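Local coordinates for beta-d-glucoside glucohydrolase (Hypocrea jecorina, PDB 3ZZ1), which probably hydrolyses terminal, non-reducing beta-D-glucosyl residues to release beta-D-glucose, as a family 3 glycoside hydrolase of cellulose degradation, at residues P8-A12 with A294-L298. Numbering follows the deposited sequence.
Sequences PWGTA and AAWYL
This is apolar helix-helix packing inside the N-terminal part of the chain: the first turn of the N-terminal helix 8-20 lies against the last turn of helix 282-298, which belongs largely to the family 3 N-terminal domain of the TIM-barrel clan. Both segments are regular alpha helix, with i to i-4 hydrogen bonds from A12 N to P8 O (3.1 Å) and L298 N to A294 O (2.8 Å). Their axes approach to 8.6 Å at 118° between N-to-C directions. The closest approach is a methyl on a backbone carbonyl: A12 CB sits 3.3 Å from A294 O, and 3.9 Å from L298 CB; in register, the CA atoms of A12 and A294 are 4.8 Å apart. L298 (chi1 t, chi2 p) splays its methyls, CD1 3.6 Å from P8 CB and CD2 over the six-membered ring of W9 (chi1 m), a CH-pi contact 3.7 Å from the centroid. A294 CB meets the indole edge, 3.7 Å from W9 CZ3; beyond, W9 touches N196 and P230. With no hydrogen bond crossing between the segments, shape and hydrophobic burial make this joint.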
loop_
_atom_site.group_PDB
_atom_site.type_symbol
_atom_site.label_atom_id
_atom_site.label_comp_id
_atom_site.label_asym_id
_atom_site.label_seq_id
_atom_site.Cartn_x
_atom_site.Cartn_y
_atom_site.Cartn_z
ATOM N N PRO A 8 -6.701 24.266 -7.335
ATOM C CA PRO A 8 -6.552 23.444 -8.536
ATOM C C PRO A 8 -7.861 22.785 -9.017
ATOM O O PRO A 8 -8.145 22.814 -10.213
ATOM C CB PRO A 8 -5.512 22.404 -8.112
ATOM C CG PRO A 8 -4.651 23.150 -7.141
ATOM C CD PRO A 8 -5.615 24.010 -6.363
ATOM N N TRP A 9 -8.650 22.224 -8.102
ATOM C CA TRP A 9 -9.935 21.604 -8.464
ATOM C C TRP A 9 -10.979 22.622 -8.920
ATOM O O TRP A 9 -11.808 22.322 -9.783
ATOM C CB TRP A 9 -10.508 20.793 -7.301
ATOM C CG TRP A 9 -10.094 19.344 -7.257
ATOM C CD1 TRP A 9 -9.389 18.734 -6.268
ATOM C CD2 TRP A 9 -10.389 18.322 -8.228
ATOM N NE1 TRP A 9 -9.219 17.400 -6.555
ATOM C CE2 TRP A 9 -9.819 17.121 -7.753
ATOM C CE3 TRP A 9 -11.077 18.308 -9.449
ATOM C CZ2 TRP A 9 -9.909 15.915 -8.456
ATOM C CZ3 TRP A 9 -11.164 17.104 -10.151
ATOM C CH2 TRP A 9 -10.581 15.927 -9.650
ATOM N N GLY A 10 -10.943 23.813 -8.323
ATOM C CA GLY A 10 -11.871 24.892 -8.666
ATOM C C GLY A 10 -11.705 25.365 -10.096
ATOM O O GLY A 10 -12.686 25.535 -10.824
ATOM N N THR A 11 -10.452 25.565 -10.495
ATOM C CA THR A 11 -10.106 25.980 -11.852
ATOM C C THR A 11 -10.388 24.859 -12.851
ATOM O O THR A 11 -10.867 25.121 -13.955
ATOM C CB THR A 11 -8.633 26.450 -11.933
ATOM O OG1 THR A 11 -8.435 27.535 -11.016
ATOM C CG2 THR A 11 -8.267 26.915 -13.350
ATOM N N ALA A 12 -10.109 23.618 -12.450
ATOM C CA ALA A 12 -10.417 22.448 -13.276
ATOM C C ALA A 12 -11.917 22.346 -13.530
ATOM O O ALA A 12 -12.346 21.983 -14.629
ATOM C CB ALA A 12 -9.901 21.179 -12.622
ATOM N N ALA A 294 -12.891 17.293 -15.375
ATOM C CA ALA A 294 -12.152 18.085 -14.390
ATOM C C ALA A 294 -10.826 17.432 -14.019
ATOM O O ALA A 294 -9.836 18.124 -13.825
ATOM C CB ALA A 294 -12.983 18.321 -13.149
ATOM N N ALA A 295 -10.821 16.104 -13.923
ATOM C CA ALA A 295 -9.617 15.342 -13.593
ATOM C C ALA A 295 -8.585 15.456 -14.707
ATOM O O ALA A 295 -7.377 15.510 -14.454
ATOM C CB ALA A 295 -9.969 13.879 -13.342
ATOM N N TRP A 296 -9.086 15.499 -15.938
ATOM C CA TRP A 296 -8.283 15.659 -17.141
ATOM C C TRP A 296 -7.652 17.054 -17.177
ATOM O O TRP A 296 -6.450 17.197 -17.453
ATOM C CB TRP A 296 -9.192 15.413 -18.348
ATOM C CG TRP A 296 -8.547 15.399 -19.712
ATOM C CD1 TRP A 296 -7.575 14.550 -20.158
ATOM C CD2 TRP A 296 -8.894 16.233 -20.827
ATOM N NE1 TRP A 296 -7.271 14.826 -21.468
ATOM C CE2 TRP A 296 -8.071 15.851 -21.906
ATOM C CE3 TRP A 296 -9.818 17.272 -21.015
ATOM C CZ2 TRP A 296 -8.138 16.476 -23.160
ATOM C CZ3 TRP A 296 -9.885 17.897 -22.265
ATOM C CH2 TRP A 296 -9.047 17.496 -23.316
ATOM N N TYR A 297 -8.452 18.077 -16.874
ATOM C CA TYR A 297 -7.966 19.455 -16.837
ATOM C C TYR A 297 -7.032 19.709 -15.660
ATOM O O TYR A 297 -6.062 20.460 -15.790
ATOM C CB TYR A 297 -9.127 20.447 -16.801
ATOM C CG TYR A 297 -9.812 20.641 -18.135
ATOM C CD1 TYR A 297 -9.132 21.196 -19.214
ATOM C CD2 TYR A 297 -11.149 20.289 -18.313
ATOM C CE1 TYR A 297 -9.763 21.384 -20.451
ATOM C CE2 TYR A 297 -11.786 20.468 -19.541
ATOM C CZ TYR A 297 -11.086 21.015 -20.603
ATOM O OH TYR A 297 -11.715 21.201 -21.818
ATOM N N LEU A 298 -7.336 19.079 -14.524
ATOM C CA LEU A 298 -6.543 19.192 -13.296
ATOM C C LEU A 298 -5.103 18.736 -13.496
ATOM O O LEU A 298 -4.177 19.349 -12.971
ATOM C CB LEU A 298 -7.189 18.378 -12.159
ATOM C CG LEU A 298 -6.480 18.310 -10.794
ATOM C CD1 LEU A 298 -6.716 19.554 -9.971
ATOM C CD2 LEU A 298 -6.925 17.079 -10.016
#